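Local coordinates for proline dehydrogenase (Bradyrhizobium japonicum USDA 110, PDB 3HAZ), which probably oxidises proline to glutamate in two steps, with an FAD-dependent proline dehydrogenase and an NAD-dependent aldehyde dehydrogenase in one chain, at residues T761-A773 with T912-I924. Residues are numbered along the deposited sequence; the frame is centred on the assembly and turned at random.
Sequences TGGINAMIADATA and TGYGLTLGVHSRI. With NAD (nicotinamide-adenine-dinucleotide), chain D.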
# COMPACT_ATOMS: atom_id res chain seq x y z
N THR A 761 -31.89 -17.02 30.44
CA THR A 761 -32.67 -17.15 31.65
C THR A 761 -32.04 -16.33 32.78
O THR A 761 -31.21 -15.46 32.53
CB THR A 761 -32.86 -18.65 32.02
OG1 THR A 761 -31.62 -19.34 31.89
CG2 THR A 761 -33.86 -19.29 31.05
N GLY A 762 -32.45 -16.58 34.02
CA GLY A 762 -32.09 -15.69 35.10
C GLY A 762 -30.65 -15.75 35.57
O GLY A 762 -29.76 -16.25 34.88
N GLY A 763 -30.42 -15.22 36.77
CA GLY A 763 -29.13 -15.34 37.42
C GLY A 763 -29.25 -14.98 38.89
O GLY A 763 -30.22 -14.37 39.32
N ILE A 764 -28.25 -15.40 39.66
CA ILE A 764 -28.05 -14.88 41.01
C ILE A 764 -26.72 -14.13 40.93
O ILE A 764 -25.66 -14.69 41.19
CB ILE A 764 -28.05 -16.01 42.07
CG1 ILE A 764 -29.34 -16.83 41.94
CG2 ILE A 764 -27.90 -15.43 43.47
CD1 ILE A 764 -29.47 -17.98 42.93
N ASN A 765 -26.81 -12.88 40.51
CA ASN A 765 -25.62 -12.12 40.14
C ASN A 765 -24.90 -11.52 41.35
O ASN A 765 -25.52 -10.86 42.18
CB ASN A 765 -25.99 -11.03 39.12
CG ASN A 765 -26.78 -11.59 37.94
OD1 ASN A 765 -26.42 -12.62 37.37
ND2 ASN A 765 -27.88 -10.92 37.59
N ALA A 766 -23.60 -11.77 41.43
CA ALA A 766 -22.77 -11.32 42.54
C ALA A 766 -21.91 -10.14 42.14
O ALA A 766 -21.66 -9.90 40.96
CB ALA A 766 -21.88 -12.47 43.02
N MET A 767 -21.47 -9.40 43.15
CA MET A 767 -20.39 -8.44 42.99
C MET A 767 -19.34 -8.70 44.06
O MET A 767 -19.68 -8.99 45.21
CB MET A 767 -20.89 -7.00 43.10
CG MET A 767 -19.75 -5.98 43.11
SD MET A 767 -20.30 -4.26 43.21
CE MET A 767 -20.99 -4.00 41.57
N ILE A 768 -18.07 -8.61 43.69
CA ILE A 768 -17.00 -8.70 44.67
C ILE A 768 -16.32 -7.34 44.78
O ILE A 768 -15.84 -6.79 43.79
CB ILE A 768 -15.97 -9.77 44.28
CG1 ILE A 768 -16.67 -11.12 44.06
CG2 ILE A 768 -14.88 -9.88 45.34
CD1 ILE A 768 -15.73 -12.21 43.54
N ALA A 769 -16.32 -6.79 45.99
CA ALA A 769 -15.65 -5.52 46.25
C ALA A 769 -14.60 -5.68 47.35
O ALA A 769 -14.94 -6.11 48.46
CB ALA A 769 -16.67 -4.44 46.63
N ASP A 770 -13.34 -5.36 47.05
CA ASP A 770 -12.28 -5.44 48.07
C ASP A 770 -11.97 -4.06 48.64
O ASP A 770 -12.58 -3.07 48.24
CB ASP A 770 -11.02 -6.14 47.53
CG ASP A 770 -10.27 -5.33 46.48
OD1 ASP A 770 -10.37 -4.09 46.45
OD2 ASP A 770 -9.55 -5.96 45.68
N ALA A 771 -11.03 -4.00 49.58
CA ALA A 771 -10.79 -2.77 50.33
C ALA A 771 -10.02 -1.70 49.56
O ALA A 771 -9.83 -0.59 50.07
CB ALA A 771 -10.09 -3.07 51.66
N THR A 772 -9.57 -2.01 48.34
CA THR A 772 -8.98 -1.00 47.48
C THR A 772 -10.04 -0.28 46.64
O THR A 772 -9.72 0.67 45.93
CB THR A 772 -7.91 -1.56 46.53
OG1 THR A 772 -8.54 -2.37 45.52
CG2 THR A 772 -6.88 -2.38 47.30
N ALA A 773 -11.28 -0.75 46.70
CA ALA A 773 -12.34 -0.11 45.93
C ALA A 773 -12.75 1.19 46.61
O ALA A 773 -12.76 1.27 47.84
CB ALA A 773 -13.53 -1.04 45.79
N THR A 912 -24.07 -21.87 42.80
CA THR A 912 -25.46 -21.66 42.44
C THR A 912 -25.80 -22.30 41.09
O THR A 912 -26.93 -22.70 40.86
CB THR A 912 -25.82 -20.16 42.38
OG1 THR A 912 -25.33 -19.61 41.15
CG2 THR A 912 -25.24 -19.41 43.57
N GLY A 913 -24.80 -22.38 40.21
CA GLY A 913 -25.02 -22.90 38.88
C GLY A 913 -25.34 -21.82 37.86
O GLY A 913 -25.27 -22.05 36.65
N TYR A 914 -25.70 -20.64 38.34
CA TYR A 914 -25.98 -19.52 37.44
C TYR A 914 -24.68 -18.87 36.95
O TYR A 914 -23.61 -19.14 37.48
CB TYR A 914 -26.89 -18.49 38.13
CG TYR A 914 -28.30 -18.99 38.35
CD1 TYR A 914 -29.23 -18.95 37.31
CD2 TYR A 914 -28.70 -19.53 39.57
CE1 TYR A 914 -30.52 -19.41 37.49
CE2 TYR A 914 -30.00 -20.00 39.75
CZ TYR A 914 -30.91 -19.94 38.71
OH TYR A 914 -32.20 -20.40 38.87
N GLY A 915 -24.77 -18.02 35.93
CA GLY A 915 -23.58 -17.37 35.40
C GLY A 915 -23.89 -16.28 34.39
O GLY A 915 -23.45 -16.33 33.25
N LEU A 916 -24.66 -15.29 34.82
CA LEU A 916 -25.07 -14.21 33.93
C LEU A 916 -24.15 -12.99 34.04
O LEU A 916 -23.32 -12.75 33.16
CB LEU A 916 -26.53 -13.83 34.19
CG LEU A 916 -27.17 -12.90 33.15
CD1 LEU A 916 -26.96 -13.42 31.73
CD2 LEU A 916 -28.66 -12.76 33.45
N THR A 917 -24.28 -12.21 35.11
CA THR A 917 -23.37 -11.08 35.32
C THR A 917 -22.56 -11.20 36.62
O THR A 917 -23.02 -11.80 37.60
CB THR A 917 -24.09 -9.71 35.32
OG1 THR A 917 -25.12 -9.69 36.32
CG2 THR A 917 -24.72 -9.43 33.96
N LEU A 918 -21.37 -10.61 36.61
CA LEU A 918 -20.54 -10.52 37.80
C LEU A 918 -19.88 -9.14 37.85
O LEU A 918 -19.31 -8.68 36.86
CB LEU A 918 -19.47 -11.61 37.80
CG LEU A 918 -18.42 -11.41 38.89
CD1 LEU A 918 -19.00 -11.74 40.26
CD2 LEU A 918 -17.18 -12.22 38.63
N GLY A 919 -19.95 -8.50 39.01
CA GLY A 919 -19.28 -7.23 39.21
C GLY A 919 -18.01 -7.41 40.03
O GLY A 919 -17.99 -8.18 40.98
N VAL A 920 -16.95 -6.70 39.65
CA VAL A 920 -15.71 -6.69 40.42
C VAL A 920 -15.23 -5.26 40.63
O VAL A 920 -15.01 -4.53 39.68
CB VAL A 920 -14.56 -7.47 39.73
CG1 VAL A 920 -13.31 -7.48 40.62
CG2 VAL A 920 -14.99 -8.89 39.40
N HIS A 921 -15.09 -4.88 41.90
CA HIS A 921 -14.58 -3.56 42.25
C HIS A 921 -13.26 -3.70 42.99
O HIS A 921 -13.22 -4.22 44.10
CB HIS A 921 -15.58 -2.79 43.11
CG HIS A 921 -16.41 -1.80 42.35
ND1 HIS A 921 -17.52 -2.17 41.62
CD2 HIS A 921 -16.27 -0.47 42.19
CE1 HIS A 921 -18.04 -1.09 41.06
NE2 HIS A 921 -17.31 -0.05 41.39
N SER A 922 -12.20 -3.23 42.35
CA SER A 922 -10.86 -3.39 42.88
C SER A 922 -9.87 -2.57 42.09
O SER A 922 -10.02 -2.38 40.89
CB SER A 922 -10.43 -4.85 42.84
OG SER A 922 -9.07 -4.99 43.26
N ARG A 923 -8.85 -2.08 42.79
CA ARG A 923 -7.74 -1.37 42.17
C ARG A 923 -6.74 -2.39 41.64
O ARG A 923 -5.94 -2.10 40.75
CB ARG A 923 -7.07 -0.46 43.21
CG ARG A 923 -6.20 0.66 42.63
CD ARG A 923 -5.93 1.72 43.70
NE ARG A 923 -4.93 1.29 44.66
CZ ARG A 923 -4.87 1.69 45.93
NH1 ARG A 923 -3.91 1.23 46.72
NH2 ARG A 923 -5.76 2.55 46.41
N ILE A 924 -6.81 -3.61 42.17
CA ILE A 924 -5.75 -4.61 41.98
C ILE A 924 -5.92 -5.48 40.73
O ILE A 924 -6.69 -6.45 40.72
CB ILE A 924 -5.63 -5.51 43.23
CG1 ILE A 924 -5.58 -4.64 44.49
CG2 ILE A 924 -4.41 -6.40 43.12
CD1 ILE A 924 -5.45 -5.42 45.79
PA NAD D . -41.26 -16.44 32.41
O1A NAD D . -40.47 -17.88 32.40
O2A NAD D . -42.18 -16.38 33.56
O5B NAD D . -42.12 -16.35 30.98
C5B NAD D . -41.63 -15.53 29.93
C4B NAD D . -42.30 -15.88 28.59
O4B NAD D . -42.49 -17.32 28.33
C3B NAD D . -43.77 -15.31 28.40
O3B NAD D . -44.10 -14.62 27.24
C2B NAD D . -44.60 -16.50 28.87
O2B NAD D . -46.01 -16.44 28.80
C1B NAD D . -43.89 -17.59 28.22
N9A NAD D . -44.20 -18.89 28.84
C8A NAD D . -44.60 -19.12 30.11
N7A NAD D . -44.78 -20.53 30.27
C5A NAD D . -44.47 -21.14 29.03
C6A NAD D . -44.48 -22.47 28.63
N6A NAD D . -44.85 -23.51 29.57
N1A NAD D . -44.13 -22.80 27.36
C2A NAD D . -43.77 -21.81 26.46
N3A NAD D . -43.76 -20.50 26.86
C4A NAD D . -44.11 -20.17 28.15
O3 NAD D . -40.18 -15.17 32.43
PN NAD D . -40.71 -13.63 32.83
O1N NAD D . -41.56 -13.71 34.26
O2N NAD D . -41.56 -13.10 31.76
O5D NAD D . -39.40 -12.61 33.03
C5D NAD D . -38.56 -12.78 34.16
C4D NAD D . -37.40 -13.77 33.90
O4D NAD D . -36.76 -13.71 32.56
C3D NAD D . -36.18 -13.87 34.91
O3D NAD D . -35.90 -15.10 35.54
C2D NAD D . -35.08 -13.18 34.07
O2D NAD D . -33.75 -13.07 34.54
C1D NAD D . -35.36 -13.74 32.73
N1N NAD D . -34.73 -12.86 31.73
C2N NAD D . -33.44 -13.16 31.27
C3N NAD D . -32.80 -12.28 30.29
C7N NAD D . -31.39 -12.61 29.78
O7N NAD D . -30.96 -12.03 28.84
N7N NAD D . -30.65 -13.72 30.35
C4N NAD D . -33.52 -11.08 29.79
C5N NAD D . -34.81 -10.79 30.25
C6N NAD D . -35.46 -11.68 31.24
O HOH W 1 -23.41 -16.07 39.04
O HOH W 2 -23.79 -17.52 41.13
O HOH W 3 -25.54 -15.14 37.67
O HOH W 4 -22.11 -13.56 39.44
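Ile768 N donates to Gly919 O (2.7 Å) and His921 N to Ile768 O (2.8 Å), pairing parallel strands 765-769 and 917-921 within the mixed sheet of the aldehyde dehydrogenase part. Met767, its CG anti to the backbone N (chi1 173°), runs over side-chain-less Gly919 and brings SD obliquely to His921 ND1 (3.8 Å). At the C-terminal end Ser922 OG donates to Asp770 OD2 (2.7 Å) on the syn side, while Arg923 N gives a nearly straight bond to Thr772 OG1 (2.8 Å). Asp770 OD1 accepts from Thr772 N, closing an Asx turn, and also from Thr772 OG1, whose proton is thereby directed to the carboxylate. At the other end Thr917 N reaches Asn765 OD1 (3.1 Å) from above the amide plane; water 3 links the same oxygen to Leu916 N. Asn765 ND2 is held by the carbonyls of Cys794, the predicted catalytic cysteine, and Ala796. The Tyr914 ring lays one face over the Gly763 backbone, with Ile764 CG1 near CD2. Beyond it, Thr761 O accepts from the nicotinamide amide N7N of NAD (2.8 Å), and Leu916 CD2 lies 3.8 Å from that nitrogen. The Asn765 amide thus joins the strand pair to the segment of the predicted catalytic cysteine, while Leu916 packs close to both Cys794 and the nicotinamide.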